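PDB 2Y2W: intracellular exo-alpha-(1->5)-L-arabinofuranosidase from Bifidobacterium longum, which hydrolyses terminal alpha-(1->5)-linked L-arabinofuranosyl residues from branched and debranched arabinans, and also acts on wheat arabinoxylan. Local coordinates for residues 162-167 with 404-409; 175-180 with 239-244; 212-217 with 338-343. All blocks are in the same frame, centred on the assembly; numbering follows the deposited sequence.

Contact 1. Residues 162-167 with 404-409; sequences EIMLAV and SASRAQ
Met164 reaches across the inside of the barrel from strand 162-167 and rests its terminal methyl against Ser404 and Ser406 of strand 402-408. These are the third and eighth strands of the parallel (beta/alpha)8 barrel, not neighbours in the sheet, and even the nearest alpha carbons, Met164 CA and Ser406 CA, lie 9.6 Å apart. CB of Met164 points inward, toward the serines. CG stands opposite the backbone N (chi1 -163°), and the near-extended second torsion carries SD further into the interior, while the side chain also packs on Cys107 and Arg109 from one adjoining strand and on Met209 and Cys211 from the other. At the sulfur the chain bends (chi3 -68°), turning CE to the serines. CE comes 3.5 Å from Ser406 OG and 3.8 Å from Ser404 OG, whereas Met164 SD stays 4.3 Å from Ser406 OG. The methyl lies in front of two hydroxyls from alternate residues of one strand, 4.7 Å apart from Ser404 OG to Ser406 OG. A little further along the chain, a cis peptide leads into Gln409, by similarity a substrate-recognition residue. No hydrogen bond crosses the contact: a methyl lies against hydroxyl oxygens, so van der Waals contact rather than directional bonding joins the two strands here.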
ATOM      1  N   GLU D 162      -6.853 -10.121 -30.740  1.00 25.80           N
ATOM      2  CA  GLU D 162      -7.028 -10.386 -29.317  1.00 25.45           C
ATOM      3  C   GLU D 162      -6.467  -9.210 -28.510  1.00 25.01           C
ATOM      4  O   GLU D 162      -5.557  -8.517 -28.971  1.00 24.97           O
ATOM      5  CB  GLU D 162      -6.280 -11.671 -28.967  1.00 25.70           C
ATOM      6  CG  GLU D 162      -6.468 -12.207 -27.553  1.00 26.54           C
ATOM      7  CD  GLU D 162      -5.623 -13.447 -27.284  1.00 27.98           C
ATOM      8  OE1 GLU D 162      -4.985 -13.964 -28.232  1.00 28.42           O
ATOM      9  OE2 GLU D 162      -5.594 -13.910 -26.122  1.00 28.78           O
ATOM     10  N   ILE D 163      -7.014  -8.987 -27.316  1.00 24.41           N
ATOM     11  CA  ILE D 163      -6.540  -7.919 -26.426  1.00 23.87           C
ATOM     12  C   ILE D 163      -5.683  -8.471 -25.290  1.00 23.55           C
ATOM     13  O   ILE D 163      -6.058  -9.443 -24.634  1.00 23.66           O
ATOM     14  CB  ILE D 163      -7.706  -7.093 -25.819  1.00 23.84           C
ATOM     15  CG1 ILE D 163      -8.534  -6.436 -26.923  1.00 23.53           C
ATOM     16  CG2 ILE D 163      -7.175  -6.034 -24.845  1.00 23.77           C
ATOM     17  CD1 ILE D 163      -9.826  -5.815 -26.442  1.00 23.40           C
ATOM     18  N   MET D 164      -4.532  -7.841 -25.075  1.00 23.14           N
ATOM     19  CA  MET D 164      -3.681  -8.136 -23.932  1.00 22.77           C
ATOM     20  C   MET D 164      -3.713  -6.935 -22.981  1.00 22.44           C
ATOM     21  O   MET D 164      -3.019  -5.937 -23.192  1.00 22.32           O
ATOM     22  CB  MET D 164      -2.256  -8.441 -24.396  1.00 22.73           C
ATOM     23  CG  MET D 164      -1.401  -9.151 -23.360  1.00 22.82           C
ATOM     24  SD  MET D 164       0.362  -9.022 -23.714  1.00 23.41           S
ATOM     25  CE  MET D 164       0.513 -10.022 -25.195  1.00 23.03           C
ATOM     26  N   LEU D 165      -4.538  -7.034 -21.943  1.00 22.12           N
ATOM     27  CA  LEU D 165      -4.827  -5.884 -21.090  1.00 21.83           C
ATOM     28  C   LEU D 165      -3.876  -5.765 -19.910  1.00 21.59           C
ATOM     29  O   LEU D 165      -3.748  -6.686 -19.107  1.00 21.73           O
ATOM     30  CB  LEU D 165      -6.283  -5.913 -20.610  1.00 21.92           C
ATOM     31  CG  LEU D 165      -6.890  -4.635 -20.021  1.00 21.91           C
ATOM     32  CD1 LEU D 165      -6.606  -3.408 -20.881  1.00 21.63           C
ATOM     33  CD2 LEU D 165      -8.388  -4.812 -19.835  1.00 22.46           C
ATOM     34  N   ALA D 166      -3.210  -4.618 -19.822  1.00 21.27           N
ATOM     35  CA  ALA D 166      -2.312  -4.319 -18.718  1.00 20.98           C
ATOM     36  C   ALA D 166      -3.031  -3.465 -17.681  1.00 20.91           C
ATOM     37  O   ALA D 166      -3.755  -2.528 -18.033  1.00 20.87           O
ATOM     38  CB  ALA D 166      -1.076  -3.610 -19.224  1.00 20.82           C
ATOM     39  N   VAL D 167      -2.835  -3.797 -16.408  1.00 20.78           N
ATOM     40  CA  VAL D 167      -3.440  -3.031 -15.313  1.00 20.75           C
ATOM     41  C   VAL D 167      -2.393  -2.238 -14.536  1.00 20.68           C
ATOM     42  O   VAL D 167      -1.227  -2.635 -14.466  1.00 20.69           O
ATOM     43  CB  VAL D 167      -4.267  -3.923 -14.338  1.00 20.78           C
ATOM     44  CG1 VAL D 167      -5.568  -4.386 -14.997  1.00 20.80           C
ATOM     45  CG2 VAL D 167      -3.448  -5.113 -13.836  1.00 20.67           C
ATOM     46  N   SER D 404       4.644 -16.037 -26.764  1.00 28.46           N
ATOM     47  CA  SER D 404       4.064 -14.732 -27.075  1.00 28.10           C
ATOM     48  C   SER D 404       5.140 -13.677 -27.274  1.00 27.94           C
ATOM     49  O   SER D 404       6.156 -13.677 -26.581  1.00 27.95           O
ATOM     50  CB  SER D 404       3.103 -14.285 -25.974  1.00 28.01           C
ATOM     51  OG  SER D 404       2.446 -13.086 -26.342  1.00 27.88           O
ATOM     52  N   ALA D 405       4.902 -12.780 -28.226  1.00 27.71           N
ATOM     53  CA  ALA D 405       5.779 -11.642 -28.470  1.00 27.59           C
ATOM     54  C   ALA D 405       4.975 -10.446 -28.981  1.00 27.47           C
ATOM     55  O   ALA D 405       4.105 -10.593 -29.842  1.00 27.48           O
ATOM     56  CB  ALA D 405       6.885 -12.011 -29.453  1.00 27.57           C
ATOM     57  N   SER D 406       5.264  -9.268 -28.437  1.00 27.28           N
ATOM     58  CA  SER D 406       4.591  -8.047 -28.855  1.00 27.27           C
ATOM     59  C   SER D 406       5.601  -7.015 -29.324  1.00 27.25           C
ATOM     60  O   SER D 406       6.401  -6.516 -28.529  1.00 27.36           O
ATOM     61  CB  SER D 406       3.741  -7.467 -27.720  1.00 27.25           C
ATOM     62  OG  SER D 406       2.949  -8.464 -27.102  1.00 27.05           O
ATOM     63  N   ARG D 407       5.569  -6.706 -30.618  1.00 27.21           N
ATOM     64  CA  ARG D 407       6.460  -5.703 -31.183  1.00 27.14           C
ATOM     65  C   ARG D 407       5.969  -4.304 -30.819  1.00 27.10           C
ATOM     66  O   ARG D 407       4.788  -3.988 -30.978  1.00 27.10           O
ATOM     67  CB  ARG D 407       6.574  -5.851 -32.700  1.00 27.16           C
ATOM     68  CG  ARG D 407       7.807  -5.163 -33.273  1.00 27.51           C
ATOM     69  CD  ARG D 407       7.563  -4.634 -34.672  1.00 27.90           C
ATOM     70  NE  ARG D 407       8.572  -3.644 -35.051  1.00 28.21           N
ATOM     71  CZ  ARG D 407       8.503  -2.346 -34.764  1.00 28.73           C
ATOM     72  NH1 ARG D 407       7.471  -1.855 -34.087  1.00 28.50           N
ATOM     73  NH2 ARG D 407       9.474  -1.531 -35.151  1.00 29.28           N
ATOM     74  N   ALA D 408       6.886  -3.479 -30.324  1.00 27.08           N
ATOM     75  CA  ALA D 408       6.566  -2.121 -29.901  1.00 27.10           C
ATOM     76  C   ALA D 408       7.100  -1.095 -30.901  1.00 27.02           C
ATOM     77  O   ALA D 408       8.295  -1.090 -31.194  1.00 27.03           O
ATOM     78  CB  ALA D 408       7.135  -1.857 -28.512  1.00 27.07           C
ATOM     79  N   GLN D 409       6.233  -0.239 -31.448  1.00 27.00           N
ATOM     80  CA  GLN D 409       4.784  -0.278 -31.236  1.00 27.03           C
ATOM     81  C   GLN D 409       4.053  -0.338 -32.583  1.00 27.08           C
ATOM     82  O   GLN D 409       4.692  -0.448 -33.630  1.00 27.16           O
ATOM     83  CB  GLN D 409       4.323   0.920 -30.392  1.00 27.11           C
ATOM     84  CG  GLN D 409       4.577   0.746 -28.893  1.00 27.09           C
ATOM     85  CD  GLN D 409       4.166   1.944 -28.061  1.00 27.03           C
ATOM     86  OE1 GLN D 409       3.237   2.673 -28.408  1.00 27.16           O
ATOM     87  NE2 GLN D 409       4.852   2.144 -26.943  1.00 26.94           N
TER

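Contact 2. Residues 175-180 with 239-244; sequences KAALDE and HAMKLA
Leu178 lays its CD2 methyl over the last turn of helix 227-244, where it meets both backbone and side chain. Leu178 CD2 is 3.8 Å from the carbonyl oxygen Ala240 O and 3.9 Å from Met241 CG; both branches touch the alanine methyl, Leu178 CD2 at 3.9 Å and CD1 at 4.0 Å from Ala240 CB. With CG opposite its own carbonyl carbon (chi1 -64°), Leu178 brings its fork to the facing helix although its CB does not point straight there. Ala177, one residue earlier, points its methyl toward the facing helix, in a looser approach of 4.4 Å from Ala177 CB to Met241 SD. The short helical segments run nearly parallel, crossing at -22° with axes 10.2 Å apart, with one leucine, one methionine and two alanines in the gap. Leu178 also touches Leu137 of a neighbouring subunit. These are the helices following the third and fourth barrel strands, packed side by side on the outside of the barrel, and Met241 also reaches Leu181 of helix 174-185 and Leu250 of strand 249-252.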
ATOM      1  N   LYS D 175      -7.358  -3.868  -5.910  1.00 19.80           N
ATOM      2  CA  LYS D 175      -8.789  -3.575  -5.933  1.00 19.58           C
ATOM      3  C   LYS D 175      -9.248  -3.092  -7.311  1.00 19.38           C
ATOM      4  O   LYS D 175     -10.284  -3.537  -7.809  1.00 19.44           O
ATOM      5  CB  LYS D 175      -9.163  -2.570  -4.842  1.00 19.55           C
ATOM      6  CG  LYS D 175     -10.663  -2.438  -4.618  1.00 19.60           C
ATOM      7  CD  LYS D 175     -10.990  -1.192  -3.813  1.00 19.71           C
ATOM      8  CE  LYS D 175     -12.489  -1.004  -3.663  1.00 20.10           C
ATOM      9  NZ  LYS D 175     -13.113  -0.457  -4.894  1.00 19.75           N
ATOM     10  N   ALA D 176      -8.467  -2.205  -7.926  1.00 19.11           N
ATOM     11  CA  ALA D 176      -8.786  -1.687  -9.263  1.00 19.02           C
ATOM     12  C   ALA D 176      -8.670  -2.771 -10.334  1.00 18.92           C
ATOM     13  O   ALA D 176      -9.452  -2.794 -11.284  1.00 18.84           O
ATOM     14  CB  ALA D 176      -7.909  -0.498  -9.607  1.00 18.84           C
ATOM     15  N   ALA D 177      -7.694  -3.665 -10.168  1.00 18.81           N
ATOM     16  CA  ALA D 177      -7.504  -4.786 -11.084  1.00 18.73           C
ATOM     17  C   ALA D 177      -8.736  -5.689 -11.117  1.00 18.69           C
ATOM     18  O   ALA D 177      -9.186  -6.085 -12.189  1.00 18.80           O
ATOM     19  CB  ALA D 177      -6.261  -5.581 -10.708  1.00 18.67           C
ATOM     20  N   LEU D 178      -9.280  -5.996  -9.942  1.00 18.83           N
ATOM     21  CA  LEU D 178     -10.497  -6.810  -9.831  1.00 18.93           C
ATOM     22  C   LEU D 178     -11.753  -6.074 -10.306  1.00 19.10           C
ATOM     23  O   LEU D 178     -12.682  -6.699 -10.827  1.00 19.07           O
ATOM     24  CB  LEU D 178     -10.686  -7.320  -8.399  1.00 18.75           C
ATOM     25  CG  LEU D 178      -9.618  -8.282  -7.858  1.00 18.77           C
ATOM     26  CD1 LEU D 178      -9.826  -8.546  -6.372  1.00 18.76           C
ATOM     27  CD2 LEU D 178      -9.588  -9.595  -8.640  1.00 18.49           C
ATOM     28  N   ASP D 179     -11.779  -4.754 -10.120  1.00 19.33           N
ATOM     29  CA  ASP D 179     -12.879  -3.928 -10.618  1.00 19.60           C
ATOM     30  C   ASP D 179     -12.935  -3.934 -12.152  1.00 19.77           C
ATOM     31  O   ASP D 179     -14.005  -4.134 -12.732  1.00 19.64           O
ATOM     32  CB  ASP D 179     -12.785  -2.492 -10.078  1.00 19.53           C
ATOM     33  CG  ASP D 179     -13.110  -2.389  -8.583  1.00 19.63           C
ATOM     34  OD1 ASP D 179     -13.584  -3.377  -7.977  1.00 19.16           O
ATOM     35  OD2 ASP D 179     -12.882  -1.300  -8.009  1.00 19.52           O
ATOM     36  N   GLU D 180     -11.784  -3.735 -12.798  1.00 20.04           N
ATOM     37  CA  GLU D 180     -11.702  -3.741 -14.264  1.00 20.49           C
ATOM     38  C   GLU D 180     -12.005  -5.118 -14.849  1.00 20.57           C
ATOM     39  O   GLU D 180     -12.620  -5.221 -15.908  1.00 20.70           O
ATOM     40  CB  GLU D 180     -10.338  -3.241 -14.755  1.00 20.63           C
ATOM     41  CG  GLU D 180     -10.214  -3.207 -16.282  1.00 21.25           C
ATOM     42  CD  GLU D 180      -9.092  -2.320 -16.790  1.00 22.45           C
ATOM     43  OE1 GLU D 180      -7.977  -2.353 -16.217  1.00 22.77           O
ATOM     44  OE2 GLU D 180      -9.329  -1.597 -17.783  1.00 23.07           O
ATOM     45  N   HIS D 239      -3.374 -14.365  -7.937  1.00 23.39           N
ATOM     46  CA  HIS D 239      -4.246 -15.306  -7.237  1.00 23.32           C
ATOM     47  C   HIS D 239      -5.712 -14.884  -7.287  1.00 23.26           C
ATOM     48  O   HIS D 239      -6.579 -15.685  -7.641  1.00 23.22           O
ATOM     49  CB  HIS D 239      -3.810 -15.486  -5.780  1.00 23.34           C
ATOM     50  CG  HIS D 239      -4.870 -16.092  -4.913  1.00 23.58           C
ATOM     51  ND1 HIS D 239      -5.620 -15.349  -4.027  1.00 23.95           N
ATOM     52  CD2 HIS D 239      -5.332 -17.361  -4.827  1.00 23.38           C
ATOM     53  CE1 HIS D 239      -6.486 -16.138  -3.418  1.00 24.07           C
ATOM     54  NE2 HIS D 239      -6.331 -17.365  -3.885  1.00 24.15           N
ATOM     55  N   ALA D 240      -5.972 -13.628  -6.923  1.00 23.23           N
ATOM     56  CA  ALA D 240      -7.326 -13.085  -6.863  1.00 23.30           C
ATOM     57  C   ALA D 240      -8.005 -13.072  -8.227  1.00 23.50           C
ATOM     58  O   ALA D 240      -9.185 -13.399  -8.338  1.00 23.42           O
ATOM     59  CB  ALA D 240      -7.312 -11.690  -6.258  1.00 23.29           C
ATOM     60  N   MET D 241      -7.261 -12.706  -9.266  1.00 23.84           N
ATOM     61  CA  MET D 241      -7.810 -12.706 -10.615  1.00 24.25           C
ATOM     62  C   MET D 241      -8.142 -14.116 -11.104  1.00 24.65           C
ATOM     63  O   MET D 241      -9.240 -14.340 -11.621  1.00 24.82           O
ATOM     64  CB  MET D 241      -6.899 -11.963 -11.589  1.00 24.19           C
ATOM     65  CG  MET D 241      -7.019 -10.453 -11.472  1.00 24.51           C
ATOM     66  SD  MET D 241      -5.874  -9.555 -12.521  1.00 25.06           S
ATOM     67  CE  MET D 241      -6.546  -9.903 -14.146  1.00 25.35           C
ATOM     68  N   LYS D 242      -7.215 -15.060 -10.924  1.00 24.98           N
ATOM     69  CA  LYS D 242      -7.473 -16.462 -11.288  1.00 25.50           C
ATOM     70  C   LYS D 242      -8.567 -17.104 -10.437  1.00 25.61           C
ATOM     71  O   LYS D 242      -9.206 -18.063 -10.868  1.00 25.73           O
ATOM     72  CB  LYS D 242      -6.199 -17.315 -11.267  1.00 25.52           C
ATOM     73  CG  LYS D 242      -5.525 -17.440 -12.632  1.00 26.37           C
ATOM     74  CD  LYS D 242      -4.405 -18.479 -12.646  1.00 27.82           C
ATOM     75  CE  LYS D 242      -4.943 -19.904 -12.802  1.00 28.74           C
ATOM     76  NZ  LYS D 242      -3.868 -20.928 -12.623  1.00 29.30           N
ATOM     77  N   LEU D 243      -8.777 -16.571  -9.236  1.00 25.81           N
ATOM     78  CA  LEU D 243      -9.876 -17.007  -8.379  1.00 26.06           C
ATOM     79  C   LEU D 243     -11.226 -16.565  -8.948  1.00 26.21           C
ATOM     80  O   LEU D 243     -12.224 -17.269  -8.805  1.00 26.23           O
ATOM     81  CB  LEU D 243      -9.689 -16.486  -6.949  1.00 25.97           C
ATOM     82  CG  LEU D 243     -10.688 -16.891  -5.857  1.00 26.19           C
ATOM     83  CD1 LEU D 243     -10.917 -18.405  -5.787  1.00 26.04           C
ATOM     84  CD2 LEU D 243     -10.225 -16.360  -4.513  1.00 26.46           C
ATOM     85  N   ALA D 244     -11.245 -15.397  -9.586  1.00 26.49           N
ATOM     86  CA  ALA D 244     -12.445 -14.898 -10.252  1.00 26.80           C
ATOM     87  C   ALA D 244     -12.645 -15.602 -11.585  1.00 27.14           C
ATOM     88  O   ALA D 244     -13.772 -15.906 -11.960  1.00 27.47           O
ATOM     89  CB  ALA D 244     -12.368 -13.393 -10.453  1.00 26.68           C
TER

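Contact 3. Residues 212-217 with 338-343; sequences IGNEMD and FDEWGV
The loop leaving strand 209-212 faces the end of strand 335-341 across the mouth of the barrel, with Glu215 CA and Glu340 CA 10.0 Å apart. This is the catalytic pair of a retaining (beta/alpha)8 glycosidase of the clan GH-A type: by similarity Glu215 is the proton donor/acceptor just beyond the end of the fourth strand, preceded by the characteristic asparagine, Asn214, and Glu340 is the nucleophile at the end of the seventh. Glu215 adopts a left-handed backbone conformation (phi 33°). Its side chain extends beyond CG and crosses that of Glu340 at about a right angle, bringing Glu215 OE2 to 3.8 Å from Glu340 OE1. The two carboxylate planes are turned 50° apart, and the carboxyl carbons Glu215 CD and Glu340 CD are 4.7 Å apart, a spacing consistent with the double-displacement mechanism of retaining glycosidases. His284 ND1 holds Glu215 OE2, and Tyr286 OH holds Glu340 OE1. Asn214 OD1 and Glu340 OE2 are both acceptors, 3.5 Å apart and not bonded to each other; Arg109 reconciles them, its NH2 bonding the amide oxygen and its NH1 forming a salt bridge to the carboxylate. A water lies 2.6 Å from Glu340 OE2, to which it can donate, and takes a weak hydrogen bond from Asn214 ND2 at 3.4 Å.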
ATOM      1  N   ILE D 212       0.084  -7.914 -15.381  1.00 25.85           N
ATOM      2  CA  ILE D 212       0.011  -7.374 -14.033  1.00 26.08           C
ATOM      3  C   ILE D 212       1.126  -6.347 -13.832  1.00 26.23           C
ATOM      4  O   ILE D 212       2.236  -6.675 -13.401  1.00 26.24           O
ATOM      5  CB  ILE D 212       0.050  -8.497 -12.966  1.00 26.17           C
ATOM      6  CG1 ILE D 212      -0.996  -9.567 -13.294  1.00 26.17           C
ATOM      7  CG2 ILE D 212      -0.207  -7.929 -11.575  1.00 26.14           C
ATOM      8  CD1 ILE D 212      -0.714 -10.922 -12.702  1.00 26.52           C
ATOM      9  N   GLY D 213       0.814  -5.099 -14.172  1.00 26.40           N
ATOM     10  CA  GLY D 213       1.768  -4.003 -14.081  1.00 26.47           C
ATOM     11  C   GLY D 213       2.649  -3.891 -15.303  1.00 26.65           C
ATOM     12  O   GLY D 213       2.571  -4.717 -16.218  1.00 26.58           O
ATOM     13  N   ASN D 214       3.491  -2.860 -15.305  1.00 26.77           N
ATOM     14  CA  ASN D 214       4.453  -2.629 -16.371  1.00 26.90           C
ATOM     15  C   ASN D 214       5.820  -2.225 -15.830  1.00 27.18           C
ATOM     16  O   ASN D 214       5.915  -1.378 -14.937  1.00 27.09           O
ATOM     17  CB  ASN D 214       3.951  -1.545 -17.321  1.00 26.83           C
ATOM     18  CG  ASN D 214       4.915  -1.282 -18.454  1.00 26.67           C
ATOM     19  OD1 ASN D 214       4.955  -2.028 -19.432  1.00 26.89           O
ATOM     20  ND2 ASN D 214       5.704  -0.223 -18.328  1.00 26.40           N
ATOM     21  N   GLU D 215       6.866  -2.843 -16.381  1.00 27.42           N
ATOM     22  CA  GLU D 215       8.267  -2.494 -16.106  1.00 27.84           C
ATOM     23  C   GLU D 215       8.512  -2.007 -14.675  1.00 27.80           C
ATOM     24  O   GLU D 215       9.138  -0.967 -14.455  1.00 27.73           O
ATOM     25  CB  GLU D 215       8.771  -1.457 -17.124  1.00 28.00           C
ATOM     26  CG  GLU D 215       8.917  -1.988 -18.552  1.00 28.81           C
ATOM     27  CD  GLU D 215       9.477  -0.955 -19.521  1.00 29.81           C
ATOM     28  OE1 GLU D 215       9.080   0.227 -19.444  1.00 29.84           O
ATOM     29  OE2 GLU D 215      10.315  -1.329 -20.369  1.00 30.42           O
ATOM     30  N   MET D 216       8.027  -2.779 -13.709  1.00 27.99           N
ATOM     31  CA  MET D 216       8.078  -2.391 -12.299  1.00 28.29           C
ATOM     32  C   MET D 216       9.489  -2.383 -11.702  1.00 28.31           C
ATOM     33  O   MET D 216       9.687  -1.894 -10.588  1.00 28.24           O
ATOM     34  CB  MET D 216       7.137  -3.274 -11.469  1.00 28.31           C
ATOM     35  CG  MET D 216       5.665  -3.139 -11.849  1.00 28.89           C
ATOM     36  SD  MET D 216       5.025  -1.454 -11.690  1.00 30.37           S
ATOM     37  CE  MET D 216       4.993  -1.279  -9.909  1.00 30.38           C
ATOM     38  N   ASP D 217      10.458  -2.910 -12.451  1.00 28.51           N
ATOM     39  CA  ASP D 217      11.864  -2.915 -12.041  1.00 28.68           C
ATOM     40  C   ASP D 217      12.592  -1.640 -12.458  1.00 28.65           C
ATOM     41  O   ASP D 217      13.606  -1.273 -11.859  1.00 28.77           O
ATOM     42  CB  ASP D 217      12.594  -4.145 -12.601  1.00 28.84           C
ATOM     43  CG  ASP D 217      12.689  -4.136 -14.121  1.00 29.30           C
ATOM     44  OD1 ASP D 217      11.771  -3.602 -14.783  1.00 29.77           O
ATOM     45  OD2 ASP D 217      13.685  -4.672 -14.656  1.00 30.05           O
ATOM     46  N   PHE D 338       7.715 -12.047 -24.774  1.00 32.26           N
ATOM     47  CA  PHE D 338       8.492 -10.909 -25.263  1.00 32.49           C
ATOM     48  C   PHE D 338       7.581  -9.746 -25.657  1.00 32.68           C
ATOM     49  O   PHE D 338       7.531  -9.344 -26.821  1.00 32.52           O
ATOM     50  CB  PHE D 338       9.377 -11.332 -26.440  1.00 32.49           C
ATOM     51  CG  PHE D 338      10.824 -11.496 -26.080  1.00 32.73           C
ATOM     52  CD1 PHE D 338      11.292 -12.690 -25.546  1.00 33.10           C
ATOM     53  CD2 PHE D 338      11.722 -10.450 -26.275  1.00 32.91           C
ATOM     54  CE1 PHE D 338      12.634 -12.839 -25.212  1.00 33.61           C
ATOM     55  CE2 PHE D 338      13.064 -10.589 -25.944  1.00 33.06           C
ATOM     56  CZ  PHE D 338      13.522 -11.786 -25.413  1.00 33.50           C
ATOM     57  N   ASP D 339       6.880  -9.197 -24.667  1.00 33.04           N
ATOM     58  CA  ASP D 339       5.807  -8.236 -24.916  1.00 33.39           C
ATOM     59  C   ASP D 339       6.267  -6.812 -25.246  1.00 33.57           C
ATOM     60  O   ASP D 339       5.443  -5.946 -25.547  1.00 33.72           O
ATOM     61  CB  ASP D 339       4.763  -8.253 -23.784  1.00 33.56           C
ATOM     62  CG  ASP D 339       5.371  -8.068 -22.401  1.00 33.96           C
ATOM     63  OD1 ASP D 339       6.583  -7.788 -22.289  1.00 34.71           O
ATOM     64  OD2 ASP D 339       4.615  -8.208 -21.415  1.00 34.64           O
ATOM     65  N   GLU D 340       7.574  -6.577 -25.191  1.00 33.73           N
ATOM     66  CA  GLU D 340       8.161  -5.347 -25.720  1.00 33.90           C
ATOM     67  C   GLU D 340       9.505  -5.643 -26.381  1.00 33.94           C
ATOM     68  O   GLU D 340      10.512  -5.841 -25.702  1.00 33.99           O
ATOM     69  CB  GLU D 340       8.302  -4.277 -24.630  1.00 33.99           C
ATOM     70  CG  GLU D 340       7.023  -3.488 -24.366  1.00 34.13           C
ATOM     71  CD  GLU D 340       7.227  -2.289 -23.455  1.00 34.39           C
ATOM     72  OE1 GLU D 340       8.272  -1.609 -23.565  1.00 34.76           O
ATOM     73  OE2 GLU D 340       6.328  -2.017 -22.630  1.00 33.97           O
ATOM     74  N   TRP D 341       9.505  -5.696 -27.710  1.00 34.01           N
ATOM     75  CA  TRP D 341      10.731  -5.906 -28.475  1.00 34.09           C
ATOM     76  C   TRP D 341      10.766  -5.027 -29.721  1.00 34.28           C
ATOM     77  O   TRP D 341       9.736  -4.513 -30.152  1.00 34.17           O
ATOM     78  CB  TRP D 341      10.915  -7.388 -28.838  1.00 33.98           C
ATOM     79  CG  TRP D 341       9.971  -7.903 -29.892  1.00 33.92           C
ATOM     80  CD1 TRP D 341       8.733  -8.443 -29.691  1.00 33.54           C
ATOM     81  CD2 TRP D 341      10.194  -7.933 -31.310  1.00 33.71           C
ATOM     82  NE1 TRP D 341       8.170  -8.803 -30.891  1.00 33.32           N
ATOM     83  CE2 TRP D 341       9.045  -8.500 -31.901  1.00 33.51           C
ATOM     84  CE3 TRP D 341      11.255  -7.534 -32.136  1.00 33.69           C
ATOM     85  CZ2 TRP D 341       8.923  -8.682 -33.283  1.00 33.45           C
ATOM     86  CZ3 TRP D 341      11.133  -7.711 -33.511  1.00 33.91           C
ATOM     87  CH2 TRP D 341       9.973  -8.282 -34.069  1.00 33.76           C
ATOM     88  N   GLY D 342      11.960  -4.850 -30.283  1.00 34.68           N
ATOM     89  CA  GLY D 342      12.126  -4.103 -31.527  1.00 35.34           C
ATOM     90  C   GLY D 342      13.280  -3.121 -31.517  1.00 35.77           C
ATOM     91  O   GLY D 342      14.031  -3.036 -30.544  1.00 35.84           O
ATOM     92  N   VAL D 343      13.414  -2.378 -32.613  1.00 36.13           N
ATOM     93  CA  VAL D 343      14.456  -1.370 -32.753  1.00 36.54           C
ATOM     94  C   VAL D 343      13.957  -0.019 -32.248  1.00 36.89           C
ATOM     95  O   VAL D 343      12.926   0.475 -32.705  1.00 36.91           O
ATOM     96  CB  VAL D 343      14.946  -1.254 -34.222  1.00 36.54           C
ATOM     97  CG1 VAL D 343      15.885  -0.068 -34.397  1.00 36.47           C
ATOM     98  CG2 VAL D 343      15.637  -2.539 -34.661  1.00 36.42           C
TER
HETATM   99  O   HOH W   1       6.991   0.225 -21.435  1.00 30.67           O

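In the fold
All three contacts belong to the (beta/alpha)8 barrel. Contact 1 lies inside it and contact 3 at its mouth, their centres 9 Å apart, joined by the neighbouring strands 335-341 and 402-408, where Ser404 and Ser406 make probable backbone hydrogen bonds to Phe338. Contact 2 sits on the outside, about 19 Å from contact 1 and 21 Å from contact 3, centre to centre. Strand 162-167 leads directly into helix 174-185, and Val167 packs on Ala177 and Glu180. Along the chain contact 1 encloses both others, whose segments alternate. The presumed catalytic pair thus sits near the ends of strands next to those of contact 1, while the two helices of contact 2 meet a neighbouring subunit.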